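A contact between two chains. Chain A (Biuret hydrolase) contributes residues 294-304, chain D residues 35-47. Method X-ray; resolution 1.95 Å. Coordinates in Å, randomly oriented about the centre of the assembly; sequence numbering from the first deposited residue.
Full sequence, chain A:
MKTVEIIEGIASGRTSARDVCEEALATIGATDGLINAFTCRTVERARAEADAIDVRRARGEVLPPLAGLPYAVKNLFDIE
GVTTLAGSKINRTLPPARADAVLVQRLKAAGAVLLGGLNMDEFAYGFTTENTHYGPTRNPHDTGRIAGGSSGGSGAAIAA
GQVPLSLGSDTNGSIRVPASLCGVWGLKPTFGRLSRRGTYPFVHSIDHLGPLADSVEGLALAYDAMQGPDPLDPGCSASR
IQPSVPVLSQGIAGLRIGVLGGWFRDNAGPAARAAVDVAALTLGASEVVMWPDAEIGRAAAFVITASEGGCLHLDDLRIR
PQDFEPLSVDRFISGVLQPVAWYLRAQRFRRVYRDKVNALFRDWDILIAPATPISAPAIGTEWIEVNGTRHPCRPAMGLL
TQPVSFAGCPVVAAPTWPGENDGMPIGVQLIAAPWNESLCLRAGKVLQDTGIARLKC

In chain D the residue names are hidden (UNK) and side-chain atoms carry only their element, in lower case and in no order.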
# COMPACT_ATOMS: atom_id res chain seq x y z
N ALA A 294 -8.48 -18.98 7.38
CA ALA A 294 -7.70 -19.47 6.20
C ALA A 294 -8.47 -19.27 4.90
O ALA A 294 -7.90 -18.82 3.91
CB ALA A 294 -7.34 -20.93 6.37
N GLU A 295 -9.76 -19.59 4.92
CA GLU A 295 -10.55 -19.47 3.73
C GLU A 295 -10.68 -17.98 3.29
O GLU A 295 -10.74 -17.69 2.10
CB GLU A 295 -11.95 -20.04 3.94
CG GLU A 295 -12.82 -19.97 2.71
CD GLU A 295 -14.17 -20.69 2.83
OE1 GLU A 295 -14.65 -20.88 3.98
OE2 GLU A 295 -14.72 -21.03 1.75
N ILE A 296 -10.72 -17.07 4.25
CA ILE A 296 -10.85 -15.63 3.96
C ILE A 296 -9.49 -15.12 3.50
O ILE A 296 -9.43 -14.23 2.64
CB ILE A 296 -11.28 -14.79 5.20
CG1 ILE A 296 -12.49 -15.39 5.91
CG2 ILE A 296 -11.53 -13.34 4.84
CD1 ILE A 296 -13.65 -15.67 5.08
N GLY A 297 -8.40 -15.66 4.06
CA GLY A 297 -7.04 -15.37 3.61
C GLY A 297 -6.89 -15.71 2.12
O GLY A 297 -6.37 -14.91 1.36
N ARG A 298 -7.39 -16.87 1.71
CA ARG A 298 -7.40 -17.23 0.32
C ARG A 298 -8.22 -16.24 -0.52
O ARG A 298 -7.79 -15.82 -1.63
CB ARG A 298 -7.90 -18.65 0.08
CG ARG A 298 -8.16 -18.92 -1.44
CD ARG A 298 -8.32 -20.34 -1.77
NE ARG A 298 -8.51 -20.48 -3.20
CZ ARG A 298 -9.68 -20.39 -3.85
NH1 ARG A 298 -10.84 -20.20 -3.22
NH2 ARG A 298 -9.67 -20.52 -5.15
N ALA A 299 -9.40 -15.88 -0.01
CA ALA A 299 -10.30 -15.02 -0.69
C ALA A 299 -9.65 -13.64 -0.97
O ALA A 299 -9.71 -13.14 -2.09
CB ALA A 299 -11.61 -14.88 0.07
N ALA A 300 -9.04 -13.07 0.04
CA ALA A 300 -8.38 -11.79 -0.08
C ALA A 300 -7.18 -11.85 -1.03
O ALA A 300 -7.03 -10.93 -1.85
CB ALA A 300 -7.91 -11.32 1.28
N ALA A 301 -6.37 -12.92 -0.95
CA ALA A 301 -5.29 -13.11 -1.89
C ALA A 301 -5.80 -13.16 -3.34
O ALA A 301 -5.23 -12.58 -4.25
CB ALA A 301 -4.52 -14.33 -1.59
N PHE A 302 -6.92 -13.84 -3.51
CA PHE A 302 -7.51 -14.06 -4.82
C PHE A 302 -7.96 -12.76 -5.41
O PHE A 302 -7.70 -12.46 -6.59
CB PHE A 302 -8.66 -15.06 -4.70
CG PHE A 302 -9.13 -15.62 -6.01
CD1 PHE A 302 -9.91 -14.88 -6.81
CD2 PHE A 302 -8.79 -16.89 -6.40
CE1 PHE A 302 -10.34 -15.35 -8.05
CE2 PHE A 302 -9.25 -17.41 -7.62
CZ PHE A 302 -10.03 -16.62 -8.44
N VAL A 303 -8.64 -11.95 -4.60
CA VAL A 303 -9.12 -10.63 -5.00
C VAL A 303 -8.00 -9.70 -5.40
O VAL A 303 -8.09 -9.08 -6.46
CB VAL A 303 -10.05 -10.04 -3.88
CG1 VAL A 303 -10.31 -8.57 -4.10
CG2 VAL A 303 -11.40 -10.77 -3.87
N ILE A 304 -6.99 -9.59 -4.59
CA ILE A 304 -5.85 -8.70 -4.85
C ILE A 304 -5.08 -9.16 -6.10
O ILE A 304 -4.68 -8.38 -6.88
CB ILE A 304 -4.95 -8.66 -3.61
CG1 ILE A 304 -5.67 -7.79 -2.56
CG2 ILE A 304 -3.57 -8.08 -3.88
CD1 ILE A 304 -5.12 -7.93 -1.14
N UNK D 35 -17.67 -16.41 -9.46
CA UNK D 35 -16.86 -17.12 -8.45
C UNK D 35 -16.14 -16.16 -7.50
O UNK D 35 -16.15 -16.33 -6.27
c UNK D 35 -15.85 -18.07 -9.13
n UNK D 35 -14.29 -22.40 -7.88
n UNK D 35 -16.33 -22.54 -8.97
c UNK D 35 -16.57 -19.20 -9.88
c UNK D 35 -15.63 -20.20 -10.54
c UNK D 35 -15.14 -21.92 -8.81
n UNK D 35 -14.80 -20.84 -9.52
N UNK D 36 -15.56 -15.12 -8.06
CA UNK D 36 -14.90 -14.09 -7.27
C UNK D 36 -15.86 -13.31 -6.37
O UNK D 36 -15.53 -12.98 -5.25
c UNK D 36 -14.09 -13.11 -8.17
c UNK D 36 -13.24 -12.19 -7.29
o UNK D 36 -13.26 -13.87 -9.05
N UNK D 37 -17.08 -13.05 -6.86
CA UNK D 37 -18.09 -12.39 -6.04
C UNK D 37 -18.40 -13.17 -4.74
O UNK D 37 -18.63 -12.55 -3.72
c UNK D 37 -19.37 -12.14 -6.86
N UNK D 38 -18.38 -14.50 -4.78
CA UNK D 38 -18.57 -15.31 -3.57
C UNK D 38 -17.42 -15.11 -2.58
O UNK D 38 -17.63 -14.98 -1.35
c UNK D 38 -21.23 -16.96 -3.76
c UNK D 38 -19.97 -17.15 -4.63
c UNK D 38 -19.84 -18.58 -5.16
c UNK D 38 -18.70 -16.78 -3.87
N UNK D 39 -16.20 -15.02 -3.11
CA UNK D 39 -15.03 -14.73 -2.27
C UNK D 39 -15.12 -13.35 -1.62
O UNK D 39 -14.82 -13.17 -0.42
c UNK D 39 -13.73 -14.87 -3.09
c UNK D 39 -12.21 -16.30 -4.48
c UNK D 39 -13.48 -17.36 -2.64
c UNK D 39 -13.48 -16.24 -3.70
N UNK D 40 -15.57 -12.36 -2.38
CA UNK D 40 -15.63 -11.01 -1.88
C UNK D 40 -16.67 -10.91 -0.77
O UNK D 40 -16.50 -10.14 0.21
c UNK D 40 -15.96 -10.05 -3.00
N UNK D 41 -17.78 -11.63 -0.95
CA UNK D 41 -18.85 -11.73 0.00
C UNK D 41 -18.30 -12.26 1.35
O UNK D 41 -18.63 -11.76 2.37
c UNK D 41 -22.05 -13.71 -1.29
o UNK D 41 -22.06 -14.94 -0.99
o UNK D 41 -22.51 -13.32 -2.43
c UNK D 41 -21.35 -12.68 -0.32
c UNK D 41 -19.86 -12.75 -0.54
N UNK D 42 -17.44 -13.24 1.33
CA UNK D 42 -16.81 -13.73 2.54
C UNK D 42 -15.95 -12.70 3.22
O UNK D 42 -15.88 -12.67 4.43
s UNK D 42 -15.22 -17.25 1.29
c UNK D 42 -16.34 -18.33 0.47
c UNK D 42 -16.53 -16.14 1.86
c UNK D 42 -15.87 -14.86 2.20
N UNK D 43 -15.23 -11.90 2.45
CA UNK D 43 -14.47 -10.79 3.02
C UNK D 43 -15.35 -9.81 3.78
O UNK D 43 -14.93 -9.23 4.77
c UNK D 43 -12.19 -9.23 0.16
c UNK D 43 -11.43 -10.80 1.96
c UNK D 43 -12.59 -10.39 1.08
c UNK D 43 -13.76 -9.94 1.94
N UNK D 44 -16.56 -9.59 3.27
CA UNK D 44 -17.51 -8.66 3.90
C UNK D 44 -18.00 -9.12 5.26
O UNK D 44 -18.46 -8.30 6.01
o UNK D 44 -19.13 -6.20 -0.03
o UNK D 44 -20.60 -7.17 1.31
c UNK D 44 -18.69 -8.31 3.00
c UNK D 44 -18.26 -7.45 1.82
c UNK D 44 -19.42 -6.91 0.97
N UNK D 45 -17.85 -10.40 5.58
CA UNK D 45 -18.16 -10.95 6.90
C UNK D 45 -17.17 -10.56 7.98
O UNK D 45 -17.49 -10.66 9.16
c UNK D 45 -18.26 -12.51 6.84
o UNK D 45 -16.98 -13.18 6.92
N UNK D 46 -15.94 -10.19 7.63
CA UNK D 46 -14.93 -9.76 8.63
C UNK D 46 -15.31 -8.35 9.17
O UNK D 46 -15.55 -7.42 8.38
c UNK D 46 -13.55 -9.66 8.00
c UNK D 46 -13.07 -11.05 7.62
c UNK D 46 -12.56 -8.97 8.94
N UNK D 47 -15.38 -8.20 10.51
CA UNK D 47 -15.73 -6.86 11.01
C UNK D 47 -14.50 -5.95 10.92
O UNK D 47 -13.40 -6.31 11.37
c UNK D 47 -16.16 -7.14 12.46
c UNK D 47 -15.09 -9.15 11.61
c UNK D 47 -15.30 -8.32 12.86
O HOH W 1 -11.88 -20.76 -7.65

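Position 35 carries three carbons, a nitrogen, then a carbon bearing two more nitrogens, and none of these atoms makes direct contact with chain A. A guanidinium on a long chain makes this Arg D35. Its NH2 donates to water 1 (2.9 Å), which also accepts a weak hydrogen bond from Arg A298 NH2 (3.3 Å).

Position 36 has one carbon carrying an oxygen and a carbon. The oxygen lies 3.4 Å from Phe A302 CE1, the terminal carbon 4.1 Å from Val A303 CG2. A branch at CB with one oxygen and one methyl identifies Thr D36.

Position 37 has a single side-chain carbon, directed away from chain A and 8.6 Å from it at the nearest, so it is Ala D37. Position 38 has four carbons forked at the second, the pattern of leucine; Leu D38 is exposed and out of reach.

Position 39 repeats that fork, but its CA-to-CB bond points toward chain A. Its CB is 3.8 Å from Ala A299 CB, one terminal carbon sits over a face of the Phe A302 ring, and the other approaches Arg A298 NH1 at 3.9 Å. This is Leu D39; its CD1 lies 3.8 Å from the centroid of the Phe A302 ring and 25° off the normal, which is the geometry of a CH-pi contact.

Position 40 has one carbon, pointing sideways: Ala D40. Position 41 has three carbons, the third carrying two oxygens, a carboxylate out of reach of chain A: Glu D41.

Position 42 is an unbranched run of two carbons, a sulfur and a carbon. Its CB packs 3.7 Å from Ile A296 CD1, the sulfur lies 4.5 Å from Ala A299 CB, and the end carbon reaches 3.4 Å from Glu A295 OE2. The thioether identifies Met D42.

Position 43 has four carbons forked at the second. Its CA-to-CB bond points sideways, yet the end of the side chain comes nearer: one terminal carbon lies 3.6 Å from Ala A300 CB and 3.8 Å from Ile A296 CG2, while the other is 4.4 Å from Val A303 CG2. The fork is the leucine pattern, so this is Leu D43.

Position 44, three carbons ending in two oxygens, is Glu D44, out of reach. Position 45 has one carbon and one oxygen, Ser D45; its OG donates to Met D42 O (2.8 Å), turning the hydroxyl back on its own chain. Position 46 has one carbon carrying two, one of which is 3.9 Å from Ile A296 CG2: Val D46. Position 47 closes three carbons onto its backbone nitrogen, out of reach: Pro D47.

The two helices approach to 8.7 Å between axes at 124°, burying 607 Å² in total. Ala A299 and Leu D39 mark the tightest backbone approach, CA to CA 5.0 Å; Ala A299 CB, the whole of that side chain, lies 3.7 Å from Leu D39 O, so here it packs directly against the backbone of the other helix. No direct hydrogen bond crosses between the stretches, so the contact rests on apolar packing, supplemented by the water between the two arginines.

Chain D, residues 35-47: RTALLAEMLESVP
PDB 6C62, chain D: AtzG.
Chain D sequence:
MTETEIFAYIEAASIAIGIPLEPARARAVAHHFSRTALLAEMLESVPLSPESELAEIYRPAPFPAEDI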